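Local coordinates for protein bifunctional dTDP-4-dehydrorhamnose 3,5-epimerase/dTDP-4-dehydrorhamnose reductase (Arabidopsis thaliana, PDB 4QQR) that converts dTDP-4-dehydro-6-deoxy-alpha-D-glucose to dTDP-beta-L-rhamnose by 3,5-epimerization followed by NADPH-dependent 4-keto reduction, and can form UDP-beta-L-rhamnose in the same way, at residues T86-V91 with F143-K148; C115-D120 with D135-F139; G128-E133 with N265-K271. Residues are numbered along the deposited sequence.

Interaction 1 (T86-V91 with F143-K148); sequences TIRTNV and FYSKTK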
loop_
_atom_site.group_PDB
_atom_site.type_symbol
_atom_site.label_atom_id
_atom_site.label_comp_id
_atom_site.label_asym_id
_atom_site.label_seq_id
_atom_site.Cartn_x
_atom_site.Cartn_y
_atom_site.Cartn_z
ATOM N N THR A 86 -11.826 1.736 2.080
ATOM C CA THR A 86 -11.102 0.476 2.247
ATOM C C THR A 86 -9.618 0.724 2.538
ATOM O O THR A 86 -8.943 -0.094 3.168
ATOM C CB THR A 86 -11.249 -0.446 1.026
ATOM O OG1 THR A 86 -12.499 -0.192 0.381
ATOM C CG2 THR A 86 -11.203 -1.909 1.464
ATOM N N ILE A 87 -9.110 1.856 2.068
ATOM C CA ILE A 87 -7.713 2.202 2.287
ATOM C C ILE A 87 -7.473 2.544 3.750
ATOM O O ILE A 87 -6.430 2.217 4.312
ATOM C CB ILE A 87 -7.278 3.391 1.411
ATOM C CG1 ILE A 87 -7.170 2.963 -0.053
ATOM C CG2 ILE A 87 -5.953 3.952 1.899
ATOM C CD1 ILE A 87 -6.883 4.105 -1.001
ATOM N N ARG A 88 -8.451 3.202 4.363
ATOM C CA ARG A 88 -8.341 3.617 5.755
ATOM C C ARG A 88 -8.353 2.426 6.707
ATOM O O ARG A 88 -7.616 2.403 7.691
ATOM C CB ARG A 88 -9.468 4.587 6.113
ATOM C CG ARG A 88 -9.487 5.004 7.574
ATOM C CD ARG A 88 -10.870 5.473 7.988
ATOM N NE ARG A 88 -11.750 5.647 6.837
ATOM C CZ ARG A 88 -12.579 6.673 6.677
ATOM N NH1 ARG A 88 -12.644 7.623 7.600
ATOM N NH2 ARG A 88 -13.343 6.750 5.597
ATOM N N THR A 89 -9.191 1.439 6.412
ATOM C CA THR A 89 -9.306 0.274 7.261
ATOM C C THR A 89 -8.435 -0.910 6.839
ATOM O O THR A 89 -7.829 -1.551 7.693
ATOM C CB THR A 89 -10.789 -0.154 7.507
ATOM O OG1 THR A 89 -10.837 -1.536 7.891
ATOM C CG2 THR A 89 -11.610 0.003 6.284
ATOM N N ASN A 90 -8.353 -1.205 5.545
ATOM C CA ASN A 90 -7.644 -2.414 5.097
ATOM C C ASN A 90 -6.167 -2.173 4.818
ATOM O O ASN A 90 -5.373 -3.108 4.804
ATOM C CB ASN A 90 -8.291 -3.005 3.840
ATOM C CG ASN A 90 -9.654 -3.618 4.106
ATOM O OD1 ASN A 90 -10.344 -3.255 5.062
ATOM N ND2 ASN A 90 -10.045 -4.562 3.259
ATOM N N VAL A 91 -5.819 -0.919 4.557
ATOM C CA VAL A 91 -4.435 -0.537 4.434
ATOM C C VAL A 91 -3.945 0.087 5.747
ATOM O O VAL A 91 -3.266 -0.577 6.529
ATOM C CB VAL A 91 -4.193 0.396 3.220
ATOM C CG1 VAL A 91 -2.736 0.720 3.092
ATOM C CG2 VAL A 91 -4.651 -0.271 1.943
ATOM N N PHE A 143 -9.256 -2.378 -8.395
ATOM C CA PHE A 143 -8.802 -1.684 -7.183
ATOM C C PHE A 143 -8.684 -2.587 -5.954
ATOM O O PHE A 143 -7.641 -2.627 -5.294
ATOM C CB PHE A 143 -9.728 -0.516 -6.852
ATOM C CG PHE A 143 -9.522 0.043 -5.473
ATOM C CD1 PHE A 143 -8.498 0.960 -5.227
ATOM C CD2 PHE A 143 -10.347 -0.355 -4.409
ATOM C CE1 PHE A 143 -8.300 1.474 -3.957
ATOM C CE2 PHE A 143 -10.160 0.157 -3.136
ATOM C CZ PHE A 143 -9.134 1.081 -2.908
ATOM N N TYR A 144 -9.761 -3.290 -5.642
ATOM C CA TYR A 144 -9.761 -4.161 -4.485
ATOM C C TYR A 144 -8.578 -5.124 -4.558
ATOM O O TYR A 144 -7.830 -5.285 -3.598
ATOM C CB TYR A 144 -11.089 -4.928 -4.358
ATOM C CG TYR A 144 -11.193 -5.624 -3.028
ATOM C CD1 TYR A 144 -11.386 -4.890 -1.870
ATOM C CD2 TYR A 144 -11.049 -7.000 -2.921
ATOM C CE1 TYR A 144 -11.454 -5.504 -0.646
ATOM C CE2 TYR A 144 -11.114 -7.631 -1.698
ATOM C CZ TYR A 144 -11.311 -6.875 -0.558
ATOM O OH TYR A 144 -11.385 -7.472 0.684
ATOM N N SER A 145 -8.396 -5.724 -5.729
ATOM C CA SER A 145 -7.340 -6.707 -5.958
ATOM C C SER A 145 -5.923 -6.151 -5.796
ATOM O O SER A 145 -5.060 -6.772 -5.173
ATOM C CB SER A 145 -7.491 -7.293 -7.352
ATOM O OG SER A 145 -7.238 -8.673 -7.288
ATOM N N LYS A 146 -5.686 -4.982 -6.378
ATOM C CA LYS A 146 -4.374 -4.369 -6.307
ATOM C C LYS A 146 -4.092 -3.994 -4.852
ATOM O O LYS A 146 -2.988 -4.195 -4.344
ATOM C CB LYS A 146 -4.324 -3.143 -7.217
ATOM C CG LYS A 146 -2.941 -2.815 -7.761
ATOM C CD LYS A 146 -2.986 -1.584 -8.673
ATOM C CE LYS A 146 -4.248 -1.584 -9.550
ATOM N NZ LYS A 146 -3.931 -1.478 -10.995
ATOM N N THR A 147 -5.120 -3.484 -4.179
ATOM C CA THR A 147 -4.978 -3.015 -2.806
ATOM C C THR A 147 -4.645 -4.142 -1.825
ATOM O O THR A 147 -3.718 -4.014 -1.004
ATOM C CB THR A 147 -6.227 -2.247 -2.349
ATOM O OG1 THR A 147 -6.443 -1.134 -3.227
ATOM C CG2 THR A 147 -6.050 -1.731 -0.946
ATOM N N LYS A 148 -5.386 -5.244 -1.906
ATOM C CA LYS A 148 -5.128 -6.365 -1.008
ATOM C C LYS A 148 -3.741 -6.959 -1.269
ATOM O O LYS A 148 -3.033 -7.315 -0.330
ATOM C CB LYS A 148 -6.224 -7.415 -1.122
ATOM C CG LYS A 148 -7.583 -6.909 -0.680
ATOM C CD LYS A 148 -7.590 -6.393 0.768
ATOM C CE LYS A 148 -7.654 -7.544 1.781
ATOM N NZ LYS A 148 -8.015 -7.080 3.158
HETATM O O HOH W 1 -5.577 -6.326 4.510
#
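Two helices run side by side in roughly the same direction here: the axes of segments 86-91 and 143-148 approach to 11.2 Å, with 34° between their N-to-C directions. They belong to helices 80-103 and 143-155 of the Rossmann-type fold, and Tyr144 and Lys148 have the spacing of the YxxxK motif of short-chain dehydrogenases/reductases (SDRs). The backbones converge toward the C-terminal ends, where the CA atoms of Val91 and Thr147 are 7.7 Å apart. At the start of the interface the Phe143 ring meets Ile87 edge-on, CZ lying 3.9 Å from Ile87 CG1. Thr86 CG2 reaches the ring edge of Tyr144, 4.2 Å from CE1, while its hydroxyl bonds back to His82. Further along, Val91 CG2 touches Thr147 CG2 at 3.5 Å; Thr147 turns its hydroxyl to its own helix, OG1 donating to Phe143 O at 2.8 Å. The second subunit covers the same region, Val91 packing on its Leu95 and Ile87 on its Tyr158, so this helix pair forms part of the dimer interface. A wider pi-type turn spans 87-91. The carbonyl of Asn90 reaches the motif lysine through water, an arrangement that recalls many SDR enzymes: one water donates to Asn90 O at 3.2 Å and accepts from Lys148 NZ at 2.9 Å.

Interaction 2 (C115-D120 with D135-F139); sequences CIFEYD and DTPNF. With ZN (zinc ion), chain C.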
loop_
_atom_site.group_PDB
_atom_site.type_symbol
_atom_site.label_atom_id
_atom_site.label_comp_id
_atom_site.label_asym_id
_atom_site.label_seq_id
_atom_site.Cartn_x
_atom_site.Cartn_y
_atom_site.Cartn_z
ATOM N N CYS A 115 -8.031 -14.222 -3.662
ATOM C CA CYS A 115 -8.597 -13.756 -4.920
ATOM C C CYS A 115 -7.758 -12.673 -5.560
ATOM O O CYS A 115 -8.285 -11.749 -6.166
ATOM C CB CYS A 115 -10.003 -13.226 -4.708
ATOM S SG CYS A 115 -11.172 -14.541 -4.375
ATOM N N ILE A 116 -6.450 -12.798 -5.430
ATOM C CA ILE A 116 -5.531 -11.871 -6.048
ATOM C C ILE A 116 -4.633 -12.617 -7.048
ATOM O O ILE A 116 -3.603 -12.123 -7.508
ATOM C CB ILE A 116 -4.699 -11.195 -4.978
ATOM C CG1 ILE A 116 -4.064 -12.252 -4.078
ATOM C CG2 ILE A 116 -5.577 -10.264 -4.181
ATOM C CD1 ILE A 116 -2.961 -11.702 -3.201
ATOM N N PHE A 117 -5.046 -13.826 -7.373
ATOM C CA PHE A 117 -4.325 -14.643 -8.313
ATOM C C PHE A 117 -5.270 -15.044 -9.440
ATOM O O PHE A 117 -6.499 -15.002 -9.280
ATOM C CB PHE A 117 -3.745 -15.862 -7.606
ATOM C CG PHE A 117 -2.467 -15.584 -6.858
ATOM C CD1 PHE A 117 -1.241 -15.582 -7.517
ATOM C CD2 PHE A 117 -2.483 -15.329 -5.496
ATOM C CE1 PHE A 117 -0.062 -15.337 -6.841
ATOM C CE2 PHE A 117 -1.289 -15.076 -4.812
ATOM C CZ PHE A 117 -0.082 -15.080 -5.496
ATOM N N GLU A 118 -4.713 -15.419 -10.584
ATOM C CA GLU A 118 -5.546 -15.822 -11.724
ATOM C C GLU A 118 -4.879 -16.896 -12.600
ATOM O O GLU A 118 -3.662 -16.870 -12.804
ATOM C CB GLU A 118 -5.895 -14.600 -12.567
ATOM C CG GLU A 118 -6.782 -14.894 -13.745
ATOM C CD GLU A 118 -7.045 -13.671 -14.601
ATOM O OE1 GLU A 118 -6.152 -12.800 -14.704
ATOM O OE2 GLU A 118 -8.160 -13.590 -15.166
ATOM N N TYR A 119 -5.674 -17.842 -13.093
ATOM C CA TYR A 119 -5.175 -18.858 -14.022
ATOM C C TYR A 119 -4.321 -18.229 -15.138
ATOM O O TYR A 119 -4.754 -17.284 -15.800
ATOM C CB TYR A 119 -6.344 -19.665 -14.620
ATOM C CG TYR A 119 -6.985 -20.676 -13.671
ATOM C CD1 TYR A 119 -6.214 -21.618 -12.993
ATOM C CD2 TYR A 119 -8.358 -20.680 -13.455
ATOM C CE1 TYR A 119 -6.795 -22.537 -12.126
ATOM C CE2 TYR A 119 -8.950 -21.588 -12.589
ATOM C CZ TYR A 119 -8.164 -22.518 -11.929
ATOM O OH TYR A 119 -8.758 -23.430 -11.072
ATOM N N ASP A 120 -3.100 -18.739 -15.310
ATOM C CA ASP A 120 -2.172 -18.215 -16.318
ATOM C C ASP A 120 -1.362 -19.302 -17.039
ATOM O O ASP A 120 -1.556 -20.500 -16.795
ATOM C CB ASP A 120 -1.232 -17.161 -15.710
ATOM C CG ASP A 120 -0.252 -17.742 -14.689
ATOM O OD1 ASP A 120 0.478 -16.941 -14.060
ATOM O OD2 ASP A 120 -0.196 -18.978 -14.500
ATOM N N ASP A 135 4.466 -16.850 -4.490
ATOM C CA ASP A 135 4.146 -16.354 -5.822
ATOM C C ASP A 135 3.692 -14.920 -5.770
ATOM O O ASP A 135 3.170 -14.451 -4.756
ATOM C CB ASP A 135 3.060 -17.212 -6.471
ATOM C CG ASP A 135 3.603 -18.490 -7.065
ATOM O OD1 ASP A 135 4.775 -18.826 -6.797
ATOM O OD2 ASP A 135 2.860 -19.153 -7.816
ATOM N N THR A 136 3.883 -14.229 -6.880
ATOM C CA THR A 136 3.571 -12.817 -6.957
ATOM C C THR A 136 2.173 -12.665 -7.524
ATOM O O THR A 136 1.903 -13.174 -8.599
ATOM C CB THR A 136 4.593 -12.118 -7.856
ATOM O OG1 THR A 136 5.900 -12.287 -7.290
ATOM C CG2 THR A 136 4.278 -10.648 -7.990
ATOM N N PRO A 137 1.274 -11.984 -6.794
ATOM C CA PRO A 137 -0.116 -11.841 -7.245
ATOM C C PRO A 137 -0.146 -11.397 -8.686
ATOM O O PRO A 137 0.583 -10.469 -9.049
ATOM C CB PRO A 137 -0.669 -10.737 -6.338
ATOM C CG PRO A 137 0.081 -10.915 -5.093
ATOM C CD PRO A 137 1.496 -11.294 -5.516
ATOM N N ASN A 138 -0.949 -12.070 -9.498
ATOM C CA ASN A 138 -0.968 -11.788 -10.922
ATOM C C ASN A 138 -2.320 -11.255 -11.399
ATOM O O ASN A 138 -2.529 -11.065 -12.599
ATOM C CB ASN A 138 -0.588 -13.047 -11.701
ATOM C CG ASN A 138 -1.663 -14.103 -11.646
ATOM O OD1 ASN A 138 -2.327 -14.280 -10.623
ATOM N ND2 ASN A 138 -1.868 -14.794 -12.758
ATOM N N PHE A 139 -3.237 -11.032 -10.460
ATOM C CA PHE A 139 -4.586 -10.584 -10.800
ATOM C C PHE A 139 -4.885 -9.281 -10.088
ATOM O O PHE A 139 -5.532 -9.267 -9.050
ATOM C CB PHE A 139 -5.618 -11.637 -10.388
ATOM C CG PHE A 139 -7.027 -11.314 -10.818
ATOM C CD1 PHE A 139 -7.387 -11.364 -12.165
ATOM C CD2 PHE A 139 -7.999 -10.985 -9.874
ATOM C CE1 PHE A 139 -8.689 -11.077 -12.564
ATOM C CE2 PHE A 139 -9.307 -10.700 -10.266
ATOM C CZ PHE A 139 -9.654 -10.747 -11.614
HETATM ZN ZN ZN C . 3.608 -21.210 -8.966
#
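A long connection between strand 107-113 and helix 143-155 folds back on itself here, bringing 115-120 against 135-139, next to a zinc site to which Asp135 contributes OD2, 2.5 Å from the metal; His123 from the intervening loop also binds this ion. Neither segment is a regular strand, and their directions differ by 99°, yet four hydrogen bonds join them. Ile116 O accepts from Phe139 N at 3.2 Å and, weakly, from Asn138 N at 3.3 Å. The side-chain amide of Asn138 pairs with both backbone groups of Glu118: OD1 accepts from Glu118 N at 2.6 Å, and ND2 donates to Glu118 O at 2.7 Å. Around this polar centre, Phe117 receives Pro137 over one ring face in a CH-pi contact, with Pro137 CA 3.8 Å from the ring centroid. Ile116 CD1 also packs against Pro137 CG at 3.7 Å, beside Ser145 and Glu152 of helix 143-155. On its other flank, Phe117 meets the ring of Phe131. Because Asn138 bonds backbone atoms alone at Glu118, this link does not depend on the glutamate side chain: one amide takes the place of a neighbouring strand and fixes the turn-back of an irregular loop.

Interaction 3 (G128-E133 with N265-K271); sequences GIGFKE and NELDATK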
loop_
_atom_site.group_PDB
_atom_site.type_symbol
_atom_site.label_atom_id
_atom_site.label_comp_id
_atom_site.label_asym_id
_atom_site.label_seq_id
_atom_site.Cartn_x
_atom_site.Cartn_y
_atom_site.Cartn_z
ATOM N N GLY A 128 -4.023 -28.524 -12.287
ATOM C CA GLY A 128 -3.726 -28.957 -10.935
ATOM C C GLY A 128 -2.504 -28.254 -10.362
ATOM O O GLY A 128 -2.073 -28.561 -9.251
ATOM N N ILE A 129 -1.939 -27.321 -11.124
ATOM C CA ILE A 129 -0.838 -26.498 -10.630
ATOM C C ILE A 129 -1.384 -25.241 -9.969
ATOM O O ILE A 129 -2.011 -24.405 -10.634
ATOM C CB ILE A 129 0.137 -26.087 -11.753
ATOM C CG1 ILE A 129 0.775 -27.334 -12.370
ATOM C CG2 ILE A 129 1.194 -25.129 -11.210
ATOM C CD1 ILE A 129 1.281 -28.342 -11.335
ATOM N N GLY A 130 -1.143 -25.110 -8.666
ATOM C CA GLY A 130 -1.696 -24.017 -7.890
ATOM C C GLY A 130 -0.660 -22.982 -7.501
ATOM O O GLY A 130 0.538 -23.272 -7.444
ATOM N N PHE A 131 -1.132 -21.765 -7.244
ATOM C CA PHE A 131 -0.269 -20.669 -6.838
ATOM C C PHE A 131 0.275 -20.864 -5.439
ATOM O O PHE A 131 -0.427 -21.322 -4.534
ATOM C CB PHE A 131 -1.022 -19.352 -6.893
ATOM C CG PHE A 131 -1.209 -18.822 -8.283
ATOM C CD1 PHE A 131 -0.126 -18.323 -8.999
ATOM C CD2 PHE A 131 -2.469 -18.805 -8.869
ATOM C CE1 PHE A 131 -0.292 -17.817 -10.265
ATOM C CE2 PHE A 131 -2.641 -18.307 -10.151
ATOM C CZ PHE A 131 -1.545 -17.813 -10.848
ATOM N N LYS A 132 1.536 -20.504 -5.260
ATOM C CA LYS A 132 2.158 -20.661 -3.962
ATOM C C LYS A 132 2.145 -19.377 -3.131
ATOM O O LYS A 132 1.857 -18.291 -3.631
ATOM C CB LYS A 132 3.577 -21.184 -4.137
ATOM C CG LYS A 132 3.637 -22.648 -4.441
ATOM C CD LYS A 132 5.065 -23.070 -4.582
ATOM C CE LYS A 132 5.181 -24.583 -4.671
ATOM N NZ LYS A 132 6.387 -24.989 -5.466
ATOM N N GLU A 133 2.440 -19.523 -1.847
ATOM C CA GLU A 133 2.588 -18.380 -0.957
ATOM C C GLU A 133 3.600 -17.371 -1.520
ATOM O O GLU A 133 3.349 -16.162 -1.560
ATOM C CB GLU A 133 3.000 -18.862 0.441
ATOM C CG GLU A 133 1.887 -19.622 1.210
ATOM C CD GLU A 133 1.659 -21.054 0.733
ATOM O OE1 GLU A 133 2.258 -21.439 -0.295
ATOM O OE2 GLU A 133 0.885 -21.796 1.389
ATOM N N ASN A 265 -8.879 -19.287 -9.773
ATOM C CA ASN A 265 -7.568 -19.879 -9.539
ATOM C C ASN A 265 -7.607 -21.137 -8.698
ATOM O O ASN A 265 -8.629 -21.458 -8.089
ATOM C CB ASN A 265 -6.600 -18.852 -8.896
ATOM C CG ASN A 265 -6.984 -18.469 -7.458
ATOM O OD1 ASN A 265 -7.161 -19.320 -6.586
ATOM N ND2 ASN A 265 -7.095 -17.178 -7.213
ATOM N N GLU A 266 -6.470 -21.833 -8.677
ATOM C CA GLU A 266 -6.190 -22.873 -7.688
ATOM C C GLU A 266 -5.023 -22.417 -6.797
ATOM O O GLU A 266 -4.053 -21.861 -7.300
ATOM C CB GLU A 266 -5.851 -24.210 -8.358
ATOM C CG GLU A 266 -5.506 -25.316 -7.347
ATOM C CD GLU A 266 -5.310 -26.710 -7.967
ATOM O OE1 GLU A 266 -5.522 -26.879 -9.195
ATOM O OE2 GLU A 266 -4.938 -27.636 -7.205
ATOM N N LEU A 267 -5.129 -22.646 -5.484
ATOM C CA LEU A 267 -4.094 -22.262 -4.523
ATOM C C LEU A 267 -3.445 -23.524 -4.000
ATOM O O LEU A 267 -4.144 -24.417 -3.518
ATOM C CB LEU A 267 -4.708 -21.490 -3.349
ATOM C CG LEU A 267 -4.635 -19.962 -3.328
ATOM C CD1 LEU A 267 -4.535 -19.389 -4.716
ATOM C CD2 LEU A 267 -5.831 -19.371 -2.611
ATOM N N ASP A 268 -2.115 -23.598 -4.099
ATOM C CA ASP A 268 -1.356 -24.749 -3.610
ATOM C C ASP A 268 -1.516 -24.909 -2.094
ATOM O O ASP A 268 -1.200 -24.003 -1.333
ATOM C CB ASP A 268 0.123 -24.590 -3.963
ATOM C CG ASP A 268 0.892 -25.909 -3.905
ATOM O OD1 ASP A 268 1.752 -26.130 -4.794
ATOM O OD2 ASP A 268 0.648 -26.722 -2.986
ATOM N N ALA A 269 -1.991 -26.072 -1.658
ATOM C CA ALA A 269 -2.261 -26.292 -0.236
ATOM C C ALA A 269 -1.153 -27.052 0.498
ATOM O O ALA A 269 -1.306 -27.389 1.675
ATOM C CB ALA A 269 -3.616 -26.988 -0.039
ATOM N N THR A 270 -0.043 -27.307 -0.187
ATOM C CA THR A 270 1.077 -28.049 0.384
ATOM C C THR A 270 1.510 -27.545 1.760
ATOM O O THR A 270 1.598 -28.322 2.720
ATOM C CB THR A 270 2.277 -28.032 -0.570
ATOM O OG1 THR A 270 1.879 -28.606 -1.819
ATOM C CG2 THR A 270 3.440 -28.809 0.003
ATOM N N LYS A 271 1.750 -26.245 1.859
ATOM C CA LYS A 271 2.219 -25.664 3.106
ATOM C C LYS A 271 1.233 -25.820 4.263
ATOM O O LYS A 271 1.646 -26.146 5.364
ATOM C CB LYS A 271 2.612 -24.199 2.908
ATOM C CG LYS A 271 3.241 -23.514 4.120
ATOM C CD LYS A 271 3.553 -22.077 3.764
ATOM C CE LYS A 271 4.248 -21.324 4.875
ATOM N NZ LYS A 271 4.815 -20.047 4.320
HETATM O O HOH W 2 -5.136 -25.691 -11.652
#
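Backbone hydrogen bonds make the centre of this contact, a single beta bridge of the parallel type between Phe131 and Leu267, whose CA atoms are 4.8 Å apart. Phe131 N donates to Glu266 O at 2.9 Å, and Asp268 N donates to Phe131 O, also at 2.9 Å. The segments then part, their overall directions being 62° apart. Just before the bridge, Gly130 lies so close that its CA is 3.2 Å from Glu266 O; a CB in its place would clash with the backbone nitrogen of Asp268, so glycine permits the approach. Gly128, with a positive phi, meets Glu266 in another way: its CA is 3.3 Å from Glu266 OE1, and a water that donates to Glu266 OE1 at 2.8 Å accepts weakly from Gly128 N at 3.1 Å.

Apolar contact is modest, with Phe131 CB 4.1 Å from Leu267 CD1 and the Phe131 ring edge, at CD2, equally far from Asn265 CB. Among the polar side chains, Asp268 forms an Asx turn: OD2 accepts from Thr270 N at 2.9 Å and from Thr270 OG1 at 2.5 Å, while Ala269 occupies the N-cap of helix 270-275. Glu133 OE2 comes within 3.3 Å of Lys271 CB, whereas the amine of Lys271 bonds to Ile218 O. Strand 217-220, at one border of the parallel sheet, thus lies alongside: Asn220 ND2 bonds to the carbonyls of both Phe131 and Asp268, Glu133 packs on Ile218, and the start of helix 270-275 is held against that strand.

From the N terminus, helix 80-103 supplies 86-91, which waits for 143-148 at the start of helix 143-155; interaction 1 thereby closes a loop containing strand 107-113 and the long connection after it. Interaction 2 falls wholly within that loop, closing a shorter one. Segment 128-133 leaves from inside both loops to meet 265-271 much later, so interaction 3 crosses the other two and ties the connection to the C-terminal part of the chain. Interaction 2 is the physical bridge: Ser145 OG probably hydrogen-bonds to Phe139 O at 2.5 Å, and Asn265 ND2 to Phe117 O at 3.1 Å, whereas interactions 1 and 3 do not touch.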